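Local coordinates for protein putative dehydrogenase (Amycolatopsis orientalis, PDB 5A9T) that probably reduces imines to amines with NADPH as cofactor, as an imine reductase of the HIBADH-related family, at residues A23-G28 and A42-K47; F135-S138 and V143-E146. One frame throughout, in Å; residues are numbered along the deposited sequence.

Contact 1. Residues A23-G28 and A42-K47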
loop_
_atom_site.group_PDB
_atom_site.type_symbol
_atom_site.label_atom_id
_atom_site.label_comp_id
_atom_site.label_asym_id
_atom_site.label_seq_id
_atom_site.Cartn_x
_atom_site.Cartn_y
_atom_site.Cartn_z
ATOM N N ALA A 23 27.281 3.352 -14.459
ATOM C CA ALA A 23 27.106 4.463 -13.584
ATOM C C ALA A 23 28.425 4.930 -13.027
ATOM O O ALA A 23 28.679 6.117 -12.842
ATOM C CB ALA A 23 26.092 4.097 -12.521
ATOM N N LEU A 24 29.316 4.016 -12.618
ATOM C CA LEU A 24 30.591 4.417 -12.085
ATOM C C LEU A 24 31.519 5.089 -13.115
ATOM O O LEU A 24 32.172 6.055 -12.819
ATOM C CB LEU A 24 31.278 3.192 -11.440
ATOM C CG LEU A 24 30.566 2.591 -10.238
ATOM C CD1 LEU A 24 31.126 1.241 -9.951
ATOM C CD2 LEU A 24 30.799 3.512 -9.040
ATOM N N LEU A 25 31.393 4.631 -14.315
ATOM C CA LEU A 25 32.100 5.267 -15.440
ATOM C C LEU A 25 31.620 6.698 -15.660
ATOM O O LEU A 25 32.487 7.595 -15.801
ATOM C CB LEU A 25 31.971 4.439 -16.743
ATOM C CG LEU A 25 32.702 3.149 -16.834
ATOM C CD1 LEU A 25 32.230 2.247 -17.978
ATOM C CD2 LEU A 25 34.176 3.459 -16.999
ATOM N N ASP A 26 30.325 6.916 -15.590
ATOM C CA ASP A 26 29.701 8.239 -15.769
ATOM C C ASP A 26 30.174 9.205 -14.686
ATOM O O ASP A 26 30.197 10.422 -14.876
ATOM C CB ASP A 26 28.167 8.113 -15.791
ATOM C CG ASP A 26 27.650 7.531 -17.101
ATOM O OD1 ASP A 26 28.426 7.482 -18.063
ATOM O OD2 ASP A 26 26.467 7.212 -17.197
ATOM N N ARG A 27 30.567 8.690 -13.514
ATOM C CA ARG A 27 31.027 9.521 -12.377
ATOM C C ARG A 27 32.545 9.748 -12.389
ATOM O O ARG A 27 33.136 10.317 -11.448
ATOM C CB ARG A 27 30.626 8.834 -11.057
ATOM C CG ARG A 27 29.132 8.848 -10.750
ATOM C CD ARG A 27 28.786 10.037 -9.864
ATOM N NE ARG A 27 29.313 9.837 -8.522
ATOM C CZ ARG A 27 29.086 10.623 -7.492
ATOM N NH1 ARG A 27 28.330 11.700 -7.623
ATOM N NH2 ARG A 27 29.638 10.304 -6.332
ATOM N N GLY A 28 33.172 9.215 -13.393
ATOM C CA GLY A 28 34.535 9.372 -13.652
ATOM C C GLY A 28 35.589 8.469 -13.057
ATOM O O GLY A 28 36.760 8.766 -13.005
ATOM N N ALA A 42 32.098 -5.469 -23.749
ATOM C CA ALA A 42 32.465 -4.492 -24.783
ATOM C C ALA A 42 31.798 -3.162 -24.681
ATOM O O ALA A 42 32.436 -2.089 -24.881
ATOM C CB ALA A 42 32.234 -5.075 -26.194
ATOM N N PRO A 43 30.459 -3.170 -24.334
ATOM C CA PRO A 43 29.779 -1.883 -24.197
ATOM C C PRO A 43 30.369 -1.058 -23.053
ATOM O O PRO A 43 30.427 0.167 -23.152
ATOM C CB PRO A 43 28.280 -2.268 -23.971
ATOM C CG PRO A 43 28.210 -3.723 -23.968
ATOM C CD PRO A 43 29.576 -4.327 -24.132
ATOM N N LEU A 44 30.906 -1.735 -22.003
ATOM C CA LEU A 44 31.572 -0.933 -20.954
ATOM C C LEU A 44 32.935 -0.435 -21.247
ATOM O O LEU A 44 33.337 0.656 -20.969
ATOM C CB LEU A 44 31.639 -1.766 -19.650
ATOM C CG LEU A 44 30.234 -2.132 -19.129
ATOM C CD1 LEU A 44 30.279 -3.203 -18.134
ATOM C CD2 LEU A 44 29.494 -0.870 -18.634
ATOM N N VAL A 45 33.694 -1.276 -21.960
ATOM C CA VAL A 45 34.991 -0.856 -22.509
ATOM C C VAL A 45 34.926 0.339 -23.520
ATOM O O VAL A 45 35.692 1.282 -23.420
ATOM C CB VAL A 45 35.672 -2.114 -23.130
ATOM C CG1 VAL A 45 36.919 -1.759 -23.852
ATOM C CG2 VAL A 45 36.104 -3.081 -22.056
ATOM N N ALA A 46 33.859 0.326 -24.267
ATOM C CA ALA A 46 33.617 1.438 -25.189
ATOM C C ALA A 46 33.318 2.705 -24.443
ATOM O O ALA A 46 33.642 3.787 -24.921
ATOM C CB ALA A 46 32.536 1.075 -26.159
ATOM N N LYS A 47 32.808 2.598 -23.181
ATOM C CA LYS A 47 32.692 3.735 -22.292
ATOM C C LYS A 47 33.907 4.082 -21.373
ATOM O O LYS A 47 33.780 4.950 -20.507
ATOM C CB LYS A 47 31.392 3.526 -21.470
ATOM C CG LYS A 47 30.108 3.793 -22.263
ATOM C CD LYS A 47 28.821 3.479 -21.488
ATOM C CE LYS A 47 28.595 1.969 -21.391
ATOM N NZ LYS A 47 27.207 1.520 -21.032
#

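Contact 2. Residues F135-S138 and V143-E146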
loop_
_atom_site.group_PDB
_atom_site.type_symbol
_atom_site.label_atom_id
_atom_site.label_comp_id
_atom_site.label_asym_id
_atom_site.label_seq_id
_atom_site.Cartn_x
_atom_site.Cartn_y
_atom_site.Cartn_z
ATOM N N PHE A 135 19.836 2.433 -2.499
ATOM C CA PHE A 135 20.507 1.161 -2.178
ATOM C C PHE A 135 20.594 1.052 -0.678
ATOM O O PHE A 135 20.967 2.032 0.005
ATOM C CB PHE A 135 21.953 1.154 -2.710
ATOM C CG PHE A 135 22.168 0.939 -4.194
ATOM C CD1 PHE A 135 21.363 1.505 -5.168
ATOM C CD2 PHE A 135 23.241 0.242 -4.616
ATOM C CE1 PHE A 135 21.558 1.307 -6.521
ATOM C CE2 PHE A 135 23.387 0.040 -5.969
ATOM C CZ PHE A 135 22.594 0.589 -6.918
ATOM N N LEU A 136 20.134 -0.077 -0.125
ATOM C CA LEU A 136 20.181 -0.337 1.306
ATOM C C LEU A 136 21.434 -1.173 1.640
ATOM O O LEU A 136 21.720 -2.121 0.907
ATOM C CB LEU A 136 18.964 -1.079 1.801
ATOM C CG LEU A 136 17.620 -0.418 1.414
ATOM C CD1 LEU A 136 16.490 -1.285 1.959
ATOM C CD2 LEU A 136 17.478 0.986 1.933
ATOM N N TYR A 137 22.179 -0.778 2.636
ATOM C CA TYR A 137 23.388 -1.449 3.021
ATOM C C TYR A 137 23.393 -1.925 4.484
ATOM O O TYR A 137 22.814 -1.314 5.360
ATOM C CB TYR A 137 24.613 -0.541 2.817
ATOM C CG TYR A 137 24.875 -0.130 1.411
ATOM C CD1 TYR A 137 25.610 -0.884 0.550
ATOM C CD2 TYR A 137 24.349 1.081 0.874
ATOM C CE1 TYR A 137 25.802 -0.526 -0.765
ATOM C CE2 TYR A 137 24.568 1.464 -0.393
ATOM C CZ TYR A 137 25.297 0.676 -1.237
ATOM O OH TYR A 137 25.553 1.013 -2.528
ATOM N N SER A 138 24.140 -2.977 4.702
ATOM C CA SER A 138 24.352 -3.522 6.025
ATOM C C SER A 138 25.728 -4.188 6.110
ATOM O O SER A 138 26.180 -4.844 5.187
ATOM C CB SER A 138 23.121 -4.448 6.439
ATOM O OG SER A 138 23.001 -5.503 5.618
ATOM N N VAL A 143 33.436 0.656 6.559
ATOM C CA VAL A 143 33.419 0.534 5.121
ATOM C C VAL A 143 32.421 1.492 4.474
ATOM O O VAL A 143 32.644 2.139 3.513
ATOM C CB VAL A 143 33.185 -0.922 4.514
ATOM C CG1 VAL A 143 32.909 -0.958 3.048
ATOM C CG2 VAL A 143 34.324 -1.886 4.938
ATOM N N PHE A 144 31.219 1.502 5.070
ATOM C CA PHE A 144 30.253 2.415 4.621
ATOM C C PHE A 144 30.751 3.893 4.644
ATOM O O PHE A 144 30.578 4.592 3.676
ATOM C CB PHE A 144 28.881 2.280 5.421
ATOM C CG PHE A 144 27.774 3.144 4.931
ATOM C CD1 PHE A 144 26.994 2.733 3.900
ATOM C CD2 PHE A 144 27.510 4.346 5.530
ATOM C CE1 PHE A 144 25.945 3.483 3.432
ATOM C CE2 PHE A 144 26.542 5.173 5.019
ATOM C CZ PHE A 144 25.739 4.739 3.977
ATOM N N GLU A 145 31.303 4.284 5.795
ATOM C CA GLU A 145 31.850 5.643 5.855
ATOM C C GLU A 145 32.941 5.919 4.820
ATOM O O GLU A 145 32.967 6.976 4.205
ATOM C CB GLU A 145 32.353 5.980 7.271
ATOM C CG GLU A 145 31.199 6.161 8.260
ATOM C CD GLU A 145 30.167 7.240 7.797
ATOM O OE1 GLU A 145 30.607 8.385 7.480
ATOM O OE2 GLU A 145 28.930 6.949 7.680
ATOM N N GLU A 146 33.818 4.950 4.596
ATOM C CA GLU A 146 34.869 5.080 3.626
ATOM C C GLU A 146 34.414 5.349 2.227
ATOM O O GLU A 146 34.936 6.136 1.470
ATOM C CB GLU A 146 35.820 3.834 3.719
ATOM C CG GLU A 146 37.078 3.992 2.862
ATOM C CD GLU A 146 37.990 2.813 3.013
ATOM O OE1 GLU A 146 37.711 1.832 3.705
ATOM O OE2 GLU A 146 39.079 2.829 2.344
#

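Contact 1. Residues A23-G28 and A42-K47
Leu25 is the one residue of 23-28 that closes on 42-47, and it meets Leu44 and Lys47 there. Just before it, Leu24 lies on a different side of the helix and packs on Val8, Val10 and Val31 of the sheet. Leu25 itself has CG beside the backbone N and opposite the carbonyl carbon (chi1 -71°), which carries its branched end across to the second helix. Methyl CD1 of Leu25 does most of the touching: it lies 3.6 Å from Leu44 O and 3.8 Å from Lys47 CB, and CD2 of Leu44 is a looser neighbour, 4.2 Å from Leu25 CD1. The other methyl, Leu25 CD2, approaches Lys47 O at 3.8 Å. The leucine end is thus set against backbone oxygens as well as carbon, a van der Waals contact with no hydrogen bond between the segments. Lys47 crosses Leu25 at about a right angle, touching with its CB while the bent chain takes the ammonium group away. At Gly28, with phi 88°, a Schellman motif ends the helix, and Gly28 N bonds to Leu25 O at 3.0 Å. Leu44 also reaches Ala21 and Ala22 of helix 15-26, Val33 of the sheet and Leu13, an NADP(+)-binding residue. Two successive helices packed over Val31 and Val33 of strand 30-34, the first following a glycine-rich turn, are characteristic of the dinucleotide-binding Rossmann fold.

Contact 2. Residues F135-S138 and V143-E146
The ring of Phe144 receives Tyr137 at its edge: CD2 of Tyr137 lies near the phenyl plane, 3.9 Å from Phe144 CE1. Across the same ring, beside the para-related CD2 of Phe144, the edge is met in plane by Glu145 OE2 at 3.7 Å. A carboxylate oxygen set there faces the ring hydrogens, an arrangement consistent with a mildly favourable electrostatic contact; OE1 of Glu145 makes a long, weak ion pair with Lys148. Relative to the tyrosine ring, Phe144 CE1 approaches obliquely. The ring centroids of Tyr137 and Phe144 are 6.0 Å apart and their planes are inclined at 57°, so the pair is an angled apolar contact through one corner of each ring, without parallel overlap. A second touch is made nearer the tyrosine backbone, where Tyr137 CB stands 4.2 Å from Phe144 CD1. The torsions account for the meeting: CG of Phe144 is trans to its own N (chi1 -176°), extending the phenyl from the helix toward the sheet, whereas Tyr137 keeps CG beside its N (chi1 -63°), and the two side chains cross nearly at right angles. Leu117 of strand 115-121 and Pro157 of strand 156-161 touch both aromatic residues, and His159 meets the Phe144 ring, so the pair is buried between helix and sheet. Backbone bonds from Tyr137 to Val158 and Leu160 tie its strand to the parallel neighbour 156-161. Helix 141-152 joins those two strands, and its inward phenylalanine packing on the first of them is the helix-on-sheet contact of a beta-alpha-beta crossover.

Contacts 1 and 2 both lie in the NAD-binding domain, in series along the chain, with centres 23 Å apart and nearest atoms about 7 Å apart. They do not touch; Leu154 touches Leu24 of 23-28 and Phe135 of 135-138, residues beside the two contacts but not part of them. Contact 1 is closer to the cofactor site: the side chain of Leu44 is about 4 Å from that of Leu13 and about 7 Å from that of Lys40. In contact 2, Tyr137 stands about 10 Å from Met16 and 11 Å from Asn95, side chain to side chain. All four bind NADP(+), absent from this chain; Asn241, Tyr282 and Tyr283, which line the amine pocket, lie in the C-terminal domain.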